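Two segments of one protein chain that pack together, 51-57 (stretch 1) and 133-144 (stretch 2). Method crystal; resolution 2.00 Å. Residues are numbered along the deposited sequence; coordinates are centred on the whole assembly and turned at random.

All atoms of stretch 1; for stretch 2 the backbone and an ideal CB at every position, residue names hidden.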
ATOM      1  N   VAL A  51       3.081  -7.411   4.110  1.00 15.86           N
ATOM      2  CA  VAL A  51       2.932  -5.981   4.269  1.00 15.41           C
ATOM      3  C   VAL A  51       3.930  -5.274   3.363  1.00 15.88           C
ATOM      4  O   VAL A  51       5.002  -5.807   3.074  1.00 16.03           O
ATOM      5  CB  VAL A  51       3.199  -5.579   5.731  1.00 16.36           C
ATOM      6  CG1 VAL A  51       4.618  -5.988   6.123  1.00 13.38           C
ATOM      7  CG2 VAL A  51       3.008  -4.093   5.911  1.00 15.52           C
ATOM      8  N   VAL A  52       3.566  -4.086   2.894  1.00 15.64           N
ATOM      9  CA  VAL A  52       4.469  -3.308   2.064  1.00 15.14           C
ATOM     10  C   VAL A  52       4.957  -2.212   2.990  1.00 16.39           C
ATOM     11  O   VAL A  52       4.157  -1.503   3.605  1.00 16.87           O
ATOM     12  CB  VAL A  52       3.765  -2.717   0.810  1.00 16.04           C
ATOM     13  CG1 VAL A  52       2.563  -1.885   1.205  1.00 16.01           C
ATOM     14  CG2 VAL A  52       4.759  -1.890   0.010  1.00 13.69           C
ATOM     15  N   LEU A  53       6.276  -2.101   3.109  1.00 15.70           N
ATOM     16  CA  LEU A  53       6.901  -1.133   4.000  1.00 15.21           C
ATOM     17  C   LEU A  53       7.711  -0.113   3.211  1.00 14.96           C
ATOM     18  O   LEU A  53       8.813  -0.406   2.737  1.00 12.75           O
ATOM     19  CB  LEU A  53       7.790  -1.886   4.990  1.00 14.97           C
ATOM     20  CG  LEU A  53       7.002  -2.841   5.900  1.00 16.81           C
ATOM     21  CD1 LEU A  53       7.911  -3.911   6.500  1.00 15.77           C
ATOM     22  CD2 LEU A  53       6.331  -2.025   6.997  1.00 16.78           C
ATOM     23  N   VAL A  54       7.156   1.087   3.083  1.00 14.14           N
ATOM     24  CA  VAL A  54       7.787   2.153   2.319  1.00 15.20           C
ATOM     25  C   VAL A  54       7.474   3.529   2.910  1.00 16.56           C
ATOM     26  O   VAL A  54       6.584   3.662   3.754  1.00 16.51           O
ATOM     27  CB  VAL A  54       7.268   2.143   0.865  1.00 15.23           C
ATOM     28  CG1 VAL A  54       7.491   0.777   0.232  1.00 14.18           C
ATOM     29  CG2 VAL A  54       5.786   2.476   0.855  1.00 15.53           C
ATOM     30  N   ARG A  55       8.209   4.540   2.450  1.00 15.92           N
ATOM     31  CA  ARG A  55       8.025   5.923   2.875  1.00 16.41           C
ATOM     32  C   ARG A  55       8.171   6.842   1.669  1.00 17.40           C
ATOM     33  O   ARG A  55       8.973   6.592   0.766  1.00 18.39           O
ATOM     34  CB  ARG A  55       9.068   6.329   3.924  1.00 14.88           C
ATOM     35  CG  ARG A  55       8.877   5.697   5.303  1.00 15.11           C
ATOM     36  CD  ARG A  55       7.655   6.256   6.007  1.00 10.95           C
ATOM     37  NE  ARG A  55       7.775   7.692   6.245  1.00 12.64           N
ATOM     38  CZ  ARG A  55       6.778   8.462   6.671  1.00 15.12           C
ATOM     39  NH1 ARG A  55       5.581   7.938   6.914  1.00 16.17           N
ATOM     40  NH2 ARG A  55       6.968   9.762   6.836  1.00 15.53           N
ATOM     41  N   LYS A  56       7.390   7.910   1.655  1.00 16.05           N
ATOM     42  CA  LYS A  56       7.466   8.875   0.575  1.00 16.90           C
ATOM     43  C   LYS A  56       8.615   9.837   0.870  1.00 16.37           C
ATOM     44  O   LYS A  56       8.865  10.178   2.028  1.00 16.64           O
ATOM     45  CB  LYS A  56       6.152   9.648   0.482  1.00 17.76           C
ATOM     46  CG  LYS A  56       6.151  10.775  -0.534  1.00 22.75           C
ATOM     47  CD  LYS A  56       5.851  12.095   0.147  1.00 25.75           C
ATOM     48  CE  LYS A  56       4.524  12.041   0.894  1.00 27.70           C
ATOM     49  NZ  LYS A  56       4.470  13.073   1.965  1.00 27.81           N
ATOM     50  N   VAL A  57       9.325  10.246  -0.178  1.00 15.02           N
ATOM     51  CA  VAL A  57      10.427  11.200  -0.064  1.00 13.97           C
ATOM     52  C   VAL A  57       9.861  12.483  -0.663  1.00 15.91           C
ATOM     53  O   VAL A  57       9.684  12.577  -1.879  1.00 13.58           O
ATOM     54  CB  VAL A  57      11.658  10.730  -0.878  1.00 14.47           C
ATOM     55  CG1 VAL A  57      12.716  11.818  -0.915  1.00 15.41           C
ATOM     56  CG2 VAL A  57      12.231   9.467  -0.259  1.00 14.19           C
ATOM     57  N   UNK A 133      -3.758   9.293  -1.984  1.00 19.27           N
ATOM     58  CA  UNK A 133      -2.940   8.349  -2.726  1.00 18.16           C
ATOM     59  C   UNK A 133      -1.442   8.475  -2.501  1.00 18.00           C
ATOM     60  O   UNK A 133      -0.651   7.763  -3.122  1.00 17.89           O
ATOM     61  CB  UNK A 133      -3.229   8.507  -4.220  1.00 18.16           C
ATOM     62  N   UNK A 134      -1.044   9.374  -1.611  1.00 17.51           N
ATOM     63  CA  UNK A 134       0.375   9.589  -1.333  1.00 17.30           C
ATOM     64  C   UNK A 134       1.128   8.306  -0.977  1.00 16.73           C
ATOM     65  O   UNK A 134       2.129   7.971  -1.609  1.00 16.07           O
ATOM     66  CB  UNK A 134       0.524  10.596  -0.191  1.00 17.30           C
ATOM     67  N   UNK A 135       0.653   7.592   0.038  1.00 15.39           N
ATOM     68  CA  UNK A 135       1.322   6.366   0.449  1.00 15.33           C
ATOM     69  C   UNK A 135       1.259   5.285  -0.627  1.00 14.44           C
ATOM     70  O   UNK A 135       2.243   4.581  -0.859  1.00 13.66           O
ATOM     71  CB  UNK A 135       0.701   5.843   1.746  1.00 15.33           C
ATOM     72  N   UNK A 136       0.113   5.157  -1.291  1.00 13.82           N
ATOM     73  CA  UNK A 136      -0.033   4.143  -2.329  1.00 16.06           C
ATOM     74  C   UNK A 136       0.937   4.388  -3.481  1.00 15.11           C
ATOM     75  O   UNK A 136       1.510   3.443  -4.022  1.00 14.75           O
ATOM     76  CB  UNK A 136      -1.472   4.119  -2.849  1.00 16.06           C
ATOM     77  N   UNK A 137       1.129   5.651  -3.855  1.00 16.25           N
ATOM     78  CA  UNK A 137       2.053   5.972  -4.942  1.00 17.73           C
ATOM     79  C   UNK A 137       3.473   5.574  -4.559  1.00 17.40           C
ATOM     80  O   UNK A 137       4.229   5.066  -5.386  1.00 16.56           O
ATOM     81  CB  UNK A 137       1.991   7.462  -5.284  1.00 17.73           C
ATOM     82  N   UNK A 138       3.839   5.804  -3.303  1.00 16.35           N
ATOM     83  CA  UNK A 138       5.169   5.435  -2.842  1.00 15.92           C
ATOM     84  C   UNK A 138       5.298   3.919  -2.911  1.00 15.52           C
ATOM     85  O   UNK A 138       6.340   3.390  -3.305  1.00 14.90           O
ATOM     86  CB  UNK A 138       5.428   5.947  -1.424  1.00 15.92           C
ATOM     87  N   UNK A 139       4.231   3.220  -2.527  1.00 16.13           N
ATOM     88  CA  UNK A 139       4.238   1.760  -2.555  1.00 15.34           C
ATOM     89  C   UNK A 139       4.454   1.272  -3.981  1.00 15.03           C
ATOM     90  O   UNK A 139       5.229   0.348  -4.217  1.00 14.66           O
ATOM     91  CB  UNK A 139       2.933   1.198  -1.987  1.00 15.34           C
ATOM     92  N   UNK A 140       3.760   1.895  -4.930  1.00 15.79           N
ATOM     93  CA  UNK A 140       3.887   1.522  -6.334  1.00 16.11           C
ATOM     94  C   UNK A 140       5.312   1.722  -6.833  1.00 15.63           C
ATOM     95  O   UNK A 140       5.875   0.853  -7.497  1.00 16.77           O
ATOM     96  CB  UNK A 140       2.913   2.334  -7.190  1.00 16.11           C
ATOM     97  N   UNK A 141       5.897   2.871  -6.511  1.00 15.77           N
ATOM     98  CA  UNK A 141       7.254   3.172  -6.949  1.00 15.88           C
ATOM     99  C   UNK A 141       8.250   2.103  -6.529  1.00 16.55           C
ATOM    100  O   UNK A 141       9.096   1.700  -7.324  1.00 17.43           O
ATOM    101  CB  UNK A 141       7.693   4.529  -6.396  1.00 15.88           C
ATOM    102  N   UNK A 142       8.152   1.640  -5.285  1.00 16.67           N
ATOM    103  CA  UNK A 142       9.068   0.616  -4.793  1.00 14.74           C
ATOM    104  C   UNK A 142       8.760  -0.750  -5.401  1.00 15.60           C
ATOM    105  O   UNK A 142       9.656  -1.432  -5.896  1.00 15.45           O
ATOM    106  CB  UNK A 142       9.000   0.536  -3.267  1.00 14.74           C
ATOM    107  N   UNK A 143       7.490  -1.144  -5.369  1.00 14.39           N
ATOM    108  CA  UNK A 143       7.088  -2.432  -5.913  1.00 15.68           C
ATOM    109  C   UNK A 143       7.442  -2.604  -7.393  1.00 16.67           C
ATOM    110  O   UNK A 143       7.861  -3.681  -7.804  1.00 16.81           O
ATOM    111  CB  UNK A 143       5.581  -2.615  -5.724  1.00 15.68           C
ATOM    112  N   UNK A 144       7.274  -1.552  -8.190  1.00 16.97           N
ATOM    113  CA  UNK A 144       7.597  -1.625  -9.618  1.00 18.64           C
ATOM    114  C   UNK A 144       9.063  -1.965  -9.871  1.00 19.77           C
ATOM    115  O   UNK A 144       9.393  -2.617 -10.857  1.00 19.70           O
ATOM    116  CB  UNK A 144       7.257  -0.297 -10.297  1.00 18.64           C
TER

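The helix of stretch 2 crosses strand 54-57 at 106°, their axes 7.4 Å apart at closest approach.

Position 133 sits just before the helix, with phi 91° and psi 3°. Positive phi by itself favours glycine, and nothing of stretch 1 constrains the choice. It is Gly 133, the N-cap residue.

At 134 the CA-to-CB bond points sideways, and the ideal CB lies 4.4 Å from Lys 56 CE. A small or modest side chain would suit a place beside the lysine's aliphatic part. Ala 134 makes that contact with its CB.

Position 135 also points sideways, with no atom of stretch 1 within 5.5 Å of its ideal CB; much would fit, polar residues included. It is Ser 135. Position 136 points away and 137 is out of reach, so the contact dictates neither; they are Met 136, present as selenomethionine, and Glu 137.

Position 138 faces both backbone and side chain of the strand. Its CB points toward the strand, with the ideal CB 4.1 Å from Lys 56 CA and 4.2 Å from both Val 54 CG2 and Arg 55 O. With backbone as well as side chain so near, a small residue is the natural choice: alanine, perhaps glycine or serine. Ala 138 places its CB 4.1 Å from Val 54 CG2, and the backbones run close here, Lys 56 CA lying 5.4 Å from Ala 138 CA.

At 139 the bond points sideways, yet two valine methyls lie near the ideal CB: Val 52 CG2 at 4.1 Å and Val 54 CG2 at 4.2 Å. A small apolar group suits this. Ala 139 touches both methyls with its CB.

Position 140 points away and 141 is out of reach, leaving both free of stretch 1; they are Leu 140 and Ser 141.

One turn beyond 138, position 142 again points toward stretch 1, its ideal CB 3.8 Å from Val 54 CG1. Alanine or a compact branched apolar residue would answer that methyl. Val 142, with chi1 in t, brings CG2 to 3.6 Å from Val 54 CG1.

Position 143 points sideways, its ideal CB clear of stretch 1 by over 5.5 Å, so a reaching apolar side chain is needed for contact. Val 143 CG2 comes within 4.3 Å of Val 52 CG2. Position 144 is out of reach and unconstrained here; it is Phe 144.

Stretch 2 (133-144) GASMEAALSVVF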
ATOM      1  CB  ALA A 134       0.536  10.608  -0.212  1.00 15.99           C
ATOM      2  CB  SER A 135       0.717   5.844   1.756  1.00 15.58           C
ATOM      3  OG  SER A 135       0.868   6.796   2.791  1.00 18.91           O
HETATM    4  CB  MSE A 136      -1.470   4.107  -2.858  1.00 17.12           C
HETATM    5  CG  MSE A 136      -1.729   2.970  -3.830  1.00 23.83           C
HETATM    6 SE   MSE A 136      -1.550   1.336  -3.065  1.00 35.28          SE
HETATM    7  CE  MSE A 136      -3.067   1.252  -2.138  1.00 26.63           C
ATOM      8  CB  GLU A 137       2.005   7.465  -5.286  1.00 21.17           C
ATOM      9  CG  GLU A 137       0.754   7.891  -6.053  1.00 28.71           C
ATOM     10  CD  GLU A 137       0.956   9.183  -6.830  1.00 32.37           C
ATOM     11  OE1 GLU A 137       1.842   9.206  -7.711  1.00 35.83           O
ATOM     12  OE2 GLU A 137       0.238  10.173  -6.563  1.00 36.21           O
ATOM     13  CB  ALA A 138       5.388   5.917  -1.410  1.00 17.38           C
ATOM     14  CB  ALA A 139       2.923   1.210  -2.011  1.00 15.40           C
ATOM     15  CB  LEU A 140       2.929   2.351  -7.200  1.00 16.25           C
ATOM     16  CG  LEU A 140       1.453   1.941  -7.241  1.00 16.09           C
ATOM     17  CD1 LEU A 140       0.665   2.956  -8.052  1.00 16.76           C
ATOM     18  CD2 LEU A 140       1.321   0.557  -7.864  1.00 15.66           C
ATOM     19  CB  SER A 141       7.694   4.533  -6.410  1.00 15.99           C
ATOM     20  OG  SER A 141       6.964   5.573  -7.042  1.00 18.79           O
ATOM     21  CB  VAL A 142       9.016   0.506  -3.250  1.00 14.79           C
ATOM     22  CG1 VAL A 142       9.873  -0.664  -2.783  1.00 12.80           C
ATOM     23  CG2 VAL A 142       9.516   1.809  -2.615  1.00 11.97           C
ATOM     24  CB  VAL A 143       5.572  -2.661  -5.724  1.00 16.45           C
ATOM     25  CG1 VAL A 143       5.154  -3.968  -6.380  1.00 16.95           C
ATOM     26  CG2 VAL A 143       5.242  -2.690  -4.232  1.00 15.34           C
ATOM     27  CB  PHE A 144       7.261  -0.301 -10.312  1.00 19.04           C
ATOM     28  CG  PHE A 144       5.830  -0.198 -10.768  1.00 21.54           C
ATOM     29  CD1 PHE A 144       5.172   1.027 -10.757  1.00 21.95           C
ATOM     30  CD2 PHE A 144       5.146  -1.322 -11.221  1.00 21.41           C
ATOM     31  CE1 PHE A 144       3.853   1.133 -11.189  1.00 22.13           C
ATOM     32  CE2 PHE A 144       3.829  -1.228 -11.656  1.00 22.23           C
ATOM     33  CZ  PHE A 144       3.180   0.002 -11.639  1.00 21.61           C
TER
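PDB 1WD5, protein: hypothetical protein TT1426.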